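Local coordinates for uncharacterized protein (Xanthomonas axonopodis pv. citri, PDB 3OV5) that is a VirB7-type component of the bacterial type IV secretion system whose globular N0 domain probably works in its outer-membrane complex, at residues Y32-D37 and L77-V82; G13-M18 and S36-I41. All blocks are in the same frame, centred on the assembly; numbering follows the deposited sequence. Where two conformers were deposited one is given.

Interaction 1 of 2, residues Y32-D37 and L77-V82; sequences YNLPSD and LLVQPV
L78 makes the first touch across this contact, its CD1 lying 3.8 Å from ND2 of N33 as the two side chains pass obliquely. Most of the meeting falls to V79, a buried branched residue with both methyl branches in use. V79 CG1, anti to the backbone N (chi1 -176°), packs 3.6 Å from L34 CD1 and also meets the Y32 ring at CE1, whereas V79 CG2 lies 4.0 Å from Y32 CD1. The leucine crosses the valine at about a right angle, while the ring comes up obliquely. Tyrosine suits its place because its apolar flank can lie on V79 while its hydroxyl turns back to its own chain: Y32 OH donates to S36 O (2.7 Å), in the carbonyl plane on a lone pair, which links the ring to the loop after the strand. V79 and Y32 form a parallel bridge, at the last residue of 29-32, an outer strand of the mixed sheet of this N0 domain, beside the central strand 76-81. V79 is bonded through its backbone to S31 and to N33, the residues flanking Y32; N33 N donates to V79 O at 2.8 Å. At Q80, N33 CB stands 4.2 Å from Q80 CB, and L34 CD2 is near the Q80 carbonyl carbon, while the amide end leads away. P81, which has no N-H to offer a neighbouring strand, presents its ring instead: P81 CD rests 3.6 Å from N33 O and also touches L34 CD2.

Interaction 2 of 2, residues G13-M18 and S36-I41; sequences GTLKTM and SDYTLI
L40 lays its branched end over the peptide that joins T14 to L15, with L40 CD2 3.6 Å from T14 C and CD1 close to G13 C. With CG anti to the carbonyl carbon (chi1 -62°), L40 CG stands 3.7 Å from T14 C. Obliquely across from it, M18 brings its CE to 4.0 Å from L40 CD2; the flexible thioether, bent at chi3, suits a place where its end meets a neighbour. D37 supplies the polar half. D37 OD1 receives T14 OG1 at 2.6 Å, and D37 OD2 receives K16 N at 2.9 Å, both on the syn side of the carboxylate though somewhat out of its plane. Y38 N also reaches D37 OD2, from the opposite face to K16 N, so two backbone N-H groups grip one oxygen. T14 is the N-cap of helix 15-24, the first helix of the N0 domain: T14 OG1 also accepts from T17 N (3.0 Å), which makes threonine apt here, since its hydroxyl can donate to the acid and cap the helix at once. Sitting at the start of the helix and bonded by K16 N and T14 OG1, the carboxylate is probably favoured as the anion. K16 packs CB against D37 OD2, and its distant NZ, 4.8 Å from D37 OD1, may add a weak electrostatic pull. A single bridge, T14 to T39, joins the two backbones: L15 N donates to Y38 O at 2.8 Å, almost straight (174°), and L40 N to G13 O weakly. Beyond these bonds, L15 CD2 comes to the edge of the Y38 ring, near its plane.

How the interactions relate
From the N terminus, the chain enters helix 15-24, then runs through strand 29-32 into the loop that follows it. Interaction 2 closes this first excursion, returning that loop to the helix start with 17 residues between its segments. The chain goes on through strand 48-49, helix 52-63 and strand 68-73 before strand 76-81 closes interaction 1, spanning 39 residues. Neither closure encloses the other; they overlap over the stretch from Y32 to L40, which serves both, and segments 32-37 and 36-41 share S36 and D37. Y32 also bridges them: its ring and hydroxyl pack on K16, L15 and Y38. Together they tie the first helix, the connecting loop and the central strand.

Interaction 1 of 2, residues Y32-D37 and L77-V82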
ATOM      1  N   TYR A  32      -0.976  -9.866  -0.568  1.00  6.58           N
ATOM      2  CA  TYR A  32      -1.662  -9.189  -1.646  1.00  6.70           C
ATOM      3  C   TYR A  32      -2.820 -10.066  -2.107  1.00  6.47           C
ATOM      4  O   TYR A  32      -2.645 -11.008  -2.864  1.00  9.08           O
ATOM      5  CB  TYR A  32      -0.687  -8.876  -2.792  1.00  7.00           C
ATOM      6  CG  TYR A  32      -1.303  -7.981  -3.831  1.00  6.71           C
ATOM      7  CD1 TYR A  32      -1.323  -6.590  -3.653  1.00  6.81           C
ATOM      8  CD2 TYR A  32      -1.904  -8.503  -4.964  1.00  7.57           C
ATOM      9  CE1 TYR A  32      -1.952  -5.743  -4.580  1.00  7.33           C
ATOM     10  CE2 TYR A  32      -2.521  -7.668  -5.908  1.00  7.17           C
ATOM     11  CZ  TYR A  32      -2.558  -6.291  -5.698  1.00  6.43           C
ATOM     12  OH  TYR A  32      -3.183  -5.449  -6.571  1.00  7.15           O
ATOM     13  N   ASN A  33      -4.017  -9.778  -1.598  1.00  5.55           N
ATOM     14  CA  ASN A  33      -5.165 -10.669  -1.745  1.00  5.45           C
ATOM     15  C   ASN A  33      -6.169 -10.181  -2.796  1.00  5.38           C
ATOM     16  O   ASN A  33      -7.390 -10.259  -2.597  1.00  6.35           O
ATOM     17  CB  ASN A  33      -5.846 -10.861  -0.388  1.00  6.02           C
ATOM     18  CG  ASN A  33      -5.011 -11.597   0.621  1.00  5.89           C
ATOM     19  OD1 ASN A  33      -3.868 -11.967   0.374  1.00  7.47           O
ATOM     20  ND2 ASN A  33      -5.600 -11.812   1.789  1.00  7.39           N
ATOM     21  N   LEU A  34      -5.645  -9.697  -3.916  1.00  6.08           N
ATOM     22  CA  LEU A  34      -6.436  -9.289  -5.066  1.00  5.22           C
ATOM     23  C   LEU A  34      -6.041 -10.116  -6.267  1.00  5.15           C
ATOM     24  O   LEU A  34      -4.900 -10.596  -6.360  1.00  5.97           O
ATOM     25  CB  LEU A  34      -6.227  -7.814  -5.378  1.00  5.56           C
ATOM     26  CG  LEU A  34      -6.536  -6.827  -4.239  1.00  6.08           C
ATOM     27  CD1 LEU A  34      -6.185  -5.419  -4.677  1.00  6.55           C
ATOM     28  CD2 LEU A  34      -8.013  -6.891  -3.849  1.00  7.38           C
ATOM     29  N   PRO A  35      -6.953 -10.264  -7.252  1.00  5.01           N
ATOM     30  CA  PRO A  35      -6.635 -11.137  -8.385  1.00  5.34           C
ATOM     31  C   PRO A  35      -5.614 -10.549  -9.349  1.00  5.87           C
ATOM     32  O   PRO A  35      -4.952 -11.304 -10.073  1.00  8.13           O
ATOM     33  CB  PRO A  35      -7.971 -11.284  -9.104  1.00  6.26           C
ATOM     34  CG  PRO A  35      -8.764 -10.086  -8.671  1.00  6.19           C
ATOM     35  CD  PRO A  35      -8.358  -9.825  -7.274  1.00  5.70           C
ATOM     36  N   SER A  36      -5.498  -9.219  -9.384  1.00  5.87           N
ATOM     37  CA  SER A  36      -4.604  -8.510 -10.302  1.00  7.23           C
ATOM     38  C   SER A  36      -3.830  -7.462  -9.541  1.00  6.08           C
ATOM     39  O   SER A  36      -4.349  -6.886  -8.577  1.00  7.07           O
ATOM     40  CB  SER A  36      -5.428  -7.807 -11.382  1.00  9.22           C
ATOM     41  OG  SER A  36      -4.635  -7.211 -12.378  1.00 12.09           O
ATOM     42  N   ASP A  37      -2.648  -7.151 -10.043  1.00  5.58           N
ATOM     43  CA  ASP A  37      -1.950  -5.935  -9.667  1.00  5.48           C
ATOM     44  C   ASP A  37      -2.626  -4.765 -10.409  1.00  5.17           C
ATOM     45  O   ASP A  37      -3.435  -4.953 -11.324  1.00  6.00           O
ATOM     46  CB  ASP A  37      -0.466  -6.113 -10.030  1.00  5.51           C
ATOM     47  CG  ASP A  37       0.465  -5.153  -9.330  1.00  5.58           C
ATOM     48  OD1 ASP A  37       1.697  -5.316  -9.584  1.00  6.73           O
ATOM     49  OD2 ASP A  37       0.020  -4.281  -8.550  1.00  5.71           O
ATOM     50  N   LEU A  77       1.631  -5.977   5.635  1.00  6.53           N
ATOM     51  CA  LEU A  77       0.819  -5.087   4.848  1.00  6.21           C
ATOM     52  C   LEU A  77      -0.203  -5.971   4.132  1.00  6.03           C
ATOM     53  O   LEU A  77       0.160  -6.913   3.443  1.00  7.59           O
ATOM     54  CB  LEU A  77       1.694  -4.325   3.856  1.00  6.32           C
ATOM     55  CG  LEU A  77       2.644  -3.328   4.522  1.00  7.40           C
ATOM     56  CD1 LEU A  77       3.663  -2.811   3.532  1.00  8.49           C
ATOM     57  CD2 LEU A  77       1.861  -2.147   5.036  1.00 12.81           C
ATOM     58  N   LEU A  78      -1.479  -5.684   4.364  1.00  5.79           N
ATOM     59  CA  LEU A  78      -2.584  -6.516   3.915  1.00  5.74           C
ATOM     60  C   LEU A  78      -3.428  -5.749   2.909  1.00  5.87           C
ATOM     61  O   LEU A  78      -3.959  -4.677   3.227  1.00  6.37           O
ATOM     62  CB  LEU A  78      -3.460  -6.912   5.113  1.00  6.96           C
ATOM     63  CG  LEU A  78      -4.693  -7.746   4.805  1.00  8.22           C
ATOM     64  CD1 LEU A  78      -4.385  -9.067   4.107  1.00  9.76           C
ATOM     65  CD2 LEU A  78      -5.435  -7.994   6.098  1.00 10.32           C
ATOM     66  N   VAL A  79      -3.510  -6.276   1.684  1.00  5.66           N
ATOM     67  CA  VAL A  79      -4.302  -5.686   0.610  1.00  5.74           C
ATOM     68  C   VAL A  79      -5.421  -6.668   0.296  1.00  5.38           C
ATOM     69  O   VAL A  79      -5.138  -7.820  -0.011  1.00  5.80           O
ATOM     70  CB  VAL A  79      -3.454  -5.442  -0.650  1.00  6.24           C
ATOM     71  CG1 VAL A  79      -4.306  -4.742  -1.696  1.00  6.47           C
ATOM     72  CG2 VAL A  79      -2.200  -4.631  -0.326  1.00  7.07           C
ATOM     73  N   GLN A  80      -6.681  -6.232   0.392  1.00  5.49           N
ATOM     74  CA  GLN A  80      -7.773  -7.189   0.280  1.00  5.33           C
ATOM     75  C   GLN A  80      -9.024  -6.439  -0.145  1.00  5.02           C
ATOM     76  O   GLN A  80      -9.105  -5.217  -0.016  1.00  5.57           O
ATOM     77  CB  GLN A  80      -8.021  -7.885   1.626  1.00  5.82           C
ATOM     78  CG  GLN A  80      -8.431  -6.891   2.698  1.00  6.72           C
ATOM     79  CD  GLN A  80      -8.699  -7.495   4.037  1.00  7.16           C
ATOM     80  OE1 GLN A  80      -9.180  -8.632   4.170  1.00  7.77           O
ATOM     81  NE2 GLN A  80      -8.460  -6.698   5.064  1.00  8.88           N
ATOM     82  N   PRO A  81     -10.046  -7.163  -0.610  1.00  5.27           N
ATOM     83  CA  PRO A  81     -11.349  -6.528  -0.750  1.00  5.11           C
ATOM     84  C   PRO A  81     -11.775  -5.950   0.590  1.00  5.20           C
ATOM     85  O   PRO A  81     -11.555  -6.587   1.634  1.00  5.63           O
ATOM     86  CB  PRO A  81     -12.256  -7.686  -1.183  1.00  5.86           C
ATOM     87  CG  PRO A  81     -11.317  -8.681  -1.817  1.00  6.40           C
ATOM     88  CD  PRO A  81     -10.102  -8.612  -0.923  1.00  5.60           C
ATOM     89  N   VAL A  82     -12.408  -4.776   0.581  1.00  5.11           N
ATOM     90  CA  VAL A  82     -12.790  -4.157   1.853  1.00  5.34           C
ATOM     91  C   VAL A  82     -13.737  -5.070   2.631  1.00  5.36           C
ATOM     92  O   VAL A  82     -14.804  -5.415   2.125  1.00  5.36           O
ATOM     93  CB  VAL A  82     -13.489  -2.809   1.654  1.00  5.76           C
ATOM     94  CG1 VAL A  82     -13.906  -2.223   3.001  1.00  7.16           C
ATOM     95  CG2 VAL A  82     -12.625  -1.826   0.847  1.00  6.20           C
TER

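Interaction 2 of 2, residues G13-M18 and S36-I41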
ATOM      1  N   GLY A  13       6.416   0.839 -10.037  1.00 11.04           N
ATOM      2  CA  GLY A  13       5.416   1.011 -11.116  1.00 10.46           C
ATOM      3  C   GLY A  13       3.995   0.617 -10.754  1.00  8.99           C
ATOM      4  O   GLY A  13       3.035   1.096 -11.387  1.00 10.61           O
ATOM      5  N   THR A  14       3.846  -0.284  -9.779  1.00  7.52           N
ATOM      6  CA  THR A  14       2.544  -0.833  -9.501  1.00  6.70           C
ATOM      7  C   THR A  14       2.275  -0.854  -8.020  1.00  6.08           C
ATOM      8  O   THR A  14       3.198  -0.733  -7.190  1.00  6.09           O
ATOM      9  CB  THR A  14       2.383  -2.278 -10.041  1.00  6.75           C
ATOM     10  OG1 THR A  14       3.106  -3.182  -9.188  1.00  6.26           O
ATOM     11  CG2 THR A  14       2.875  -2.436 -11.482  1.00  8.69           C
ATOM     12  N   LEU A  15       1.012  -1.068  -7.678  1.00  6.08           N
ATOM     13  CA  LEU A  15       0.575  -1.162  -6.300  1.00  5.76           C
ATOM     14  C   LEU A  15       1.328  -2.289  -5.567  1.00  5.33           C
ATOM     15  O   LEU A  15       1.891  -2.069  -4.482  1.00  5.61           O
ATOM     16  CB  LEU A  15      -0.934  -1.412  -6.269  1.00  5.97           C
ATOM     17  CG  LEU A  15      -1.557  -1.619  -4.904  1.00  6.01           C
ATOM     18  CD1 LEU A  15      -1.353  -0.429  -3.979  1.00  7.21           C
ATOM     19  CD2 LEU A  15      -3.052  -1.935  -5.074  1.00  7.08           C
ATOM     20  N   LYS A  16       1.299  -3.498  -6.125  1.00  5.11           N
ATOM     21  CA  LYS A  16       1.921  -4.628  -5.460  1.00  5.49           C
ATOM     22  C   LYS A  16       3.429  -4.413  -5.333  1.00  5.56           C
ATOM     23  O   LYS A  16       3.994  -4.758  -4.300  1.00  5.96           O
ATOM     24  CB  LYS A  16       1.614  -5.928  -6.212  1.00  5.98           C
ATOM     25  CG  LYS A  16       2.094  -7.173  -5.459  1.00  6.68           C
ATOM     26  CD  LYS A  16       1.737  -8.457  -6.209  1.00  8.47           C
ATOM     27  CE  LYS A  16       2.437  -8.562  -7.525  1.00 10.13           C
ATOM     28  NZ  LYS A  16       2.143  -9.861  -8.217  1.00 12.21           N
ATOM     29  N   THR A  17       4.070  -3.940  -6.398  1.00  5.77           N
ATOM     30  CA  THR A  17       5.528  -3.823  -6.344  1.00  6.34           C
ATOM     31  C   THR A  17       5.971  -2.698  -5.408  1.00  5.53           C
ATOM     32  O   THR A  17       7.004  -2.833  -4.726  1.00  5.98           O
ATOM     33  CB  THR A  17       6.135  -3.743  -7.739  1.00  7.02           C
ATOM     34  OG1 THR A  17       5.668  -2.628  -8.448  1.00  8.81           O
ATOM     35  CG2 THR A  17       5.906  -5.056  -8.518  1.00 10.17           C
ATOM     36  N   MET A  18       5.223  -1.590  -5.355  1.00  5.17           N
ATOM     37  CA  MET A  18       5.523  -0.566  -4.372  1.00  5.72           C
ATOM     38  C   MET A  18       5.412  -1.150  -2.977  1.00  4.92           C
ATOM     39  O   MET A  18       6.277  -0.938  -2.108  1.00  5.53           O
ATOM     40  CB  MET A  18       4.596   0.638  -4.517  1.00  5.20           C
ATOM     41  CG  MET A  18       4.972   1.766  -3.557  1.00  5.71           C
ATOM     42  SD  MET A  18       3.902   3.194  -3.684  1.00  6.36           S
ATOM     43  CE  MET A  18       2.390   2.509  -2.956  1.00  7.40           C
ATOM     44  N   SER A  36      -5.498  -9.219  -9.384  1.00  5.87           N
ATOM     45  CA  SER A  36      -4.604  -8.510 -10.302  1.00  7.23           C
ATOM     46  C   SER A  36      -3.830  -7.462  -9.541  1.00  6.08           C
ATOM     47  O   SER A  36      -4.349  -6.886  -8.577  1.00  7.07           O
ATOM     48  CB  SER A  36      -5.428  -7.807 -11.382  1.00  9.22           C
ATOM     49  OG  SER A  36      -4.635  -7.211 -12.378  1.00 12.09           O
ATOM     50  N   ASP A  37      -2.648  -7.151 -10.043  1.00  5.58           N
ATOM     51  CA  ASP A  37      -1.950  -5.935  -9.667  1.00  5.48           C
ATOM     52  C   ASP A  37      -2.626  -4.765 -10.409  1.00  5.17           C
ATOM     53  O   ASP A  37      -3.435  -4.953 -11.324  1.00  6.00           O
ATOM     54  CB  ASP A  37      -0.466  -6.113 -10.030  1.00  5.51           C
ATOM     55  CG  ASP A  37       0.465  -5.153  -9.330  1.00  5.58           C
ATOM     56  OD1 ASP A  37       1.697  -5.316  -9.584  1.00  6.73           O
ATOM     57  OD2 ASP A  37       0.020  -4.281  -8.550  1.00  5.71           O
ATOM     58  N   TYR A  38      -2.265  -3.562  -9.993  1.00  5.34           N
ATOM     59  CA  TYR A  38      -2.781  -2.315 -10.568  1.00  4.99           C
ATOM     60  C   TYR A  38      -1.653  -1.344 -10.693  1.00  5.37           C
ATOM     61  O   TYR A  38      -0.755  -1.280  -9.838  1.00  6.48           O
ATOM     62  CB  TYR A  38      -3.846  -1.668  -9.656  1.00  6.11           C
ATOM     63  CG  TYR A  38      -5.088  -2.476  -9.647  1.00  6.08           C
ATOM     64  CD1 TYR A  38      -5.928  -2.502 -10.778  1.00  6.99           C
ATOM     65  CD2 TYR A  38      -5.427  -3.265  -8.566  1.00  8.41           C
ATOM     66  CE1 TYR A  38      -7.029  -3.287 -10.835  1.00  8.30           C
ATOM     67  CE2 TYR A  38      -6.580  -4.038  -8.619  1.00 10.25           C
ATOM     68  CZ  TYR A  38      -7.354  -4.046  -9.757  1.00  9.12           C
ATOM     69  OH  TYR A  38      -8.479  -4.800  -9.828  1.00  9.13           O
ATOM     70  N   THR A  39      -1.685  -0.522 -11.733  1.00  5.59           N
ATOM     71  CA  THR A  39      -0.727   0.550 -11.819  0.70  5.60           C
ATOM     72  C   THR A  39      -0.952   1.516 -10.655  1.00  5.14           C
ATOM     73  O   THR A  39      -2.044   1.623 -10.099  1.00  6.44           O
ATOM     74  CB  THR A  39      -0.785   1.238 -13.164  0.70  7.12           C
ATOM     75  OG1 THR A  39       0.460   1.909 -13.359  0.70  8.78           O
ATOM     76  CG2 THR A  39      -1.860   2.224 -13.221  0.70  7.85           C
ATOM     77  N   LEU A  40       0.098   2.254 -10.306  1.00  5.60           N
ATOM     78  CA  LEU A  40      -0.039   3.370  -9.399  1.00  6.20           C
ATOM     79  C   LEU A  40      -0.766   4.499 -10.108  1.00  7.00           C
ATOM     80  O   LEU A  40      -0.362   4.909 -11.212  1.00 10.25           O
ATOM     81  CB  LEU A  40       1.345   3.858  -8.937  1.00  7.46           C
ATOM     82  CG  LEU A  40       2.138   2.804  -8.157  1.00  7.53           C
ATOM     83  CD1 LEU A  40       3.547   3.295  -7.828  1.00 11.11           C
ATOM     84  CD2 LEU A  40       1.440   2.415  -6.877  1.00  7.44           C
ATOM     85  N   ILE A  41      -1.794   5.044  -9.472  1.00  6.32           N
ATOM     86  CA  ILE A  41      -2.489   6.207 -10.021  1.00  6.46           C
ATOM     87  C   ILE A  41      -1.958   7.485  -9.407  1.00  6.08           C
ATOM     88  O   ILE A  41      -1.355   7.476  -8.330  1.00  6.72           O
ATOM     89  CB  ILE A  41      -4.029   6.069  -9.874  1.00  6.63           C
ATOM     90  CG1 ILE A  41      -4.455   5.889  -8.415  1.00  7.12           C
ATOM     91  CG2 ILE A  41      -4.488   4.902 -10.700  1.00  9.19           C
ATOM     92  CD1 ILE A  41      -5.973   6.073  -8.253  1.00  7.84           C
TER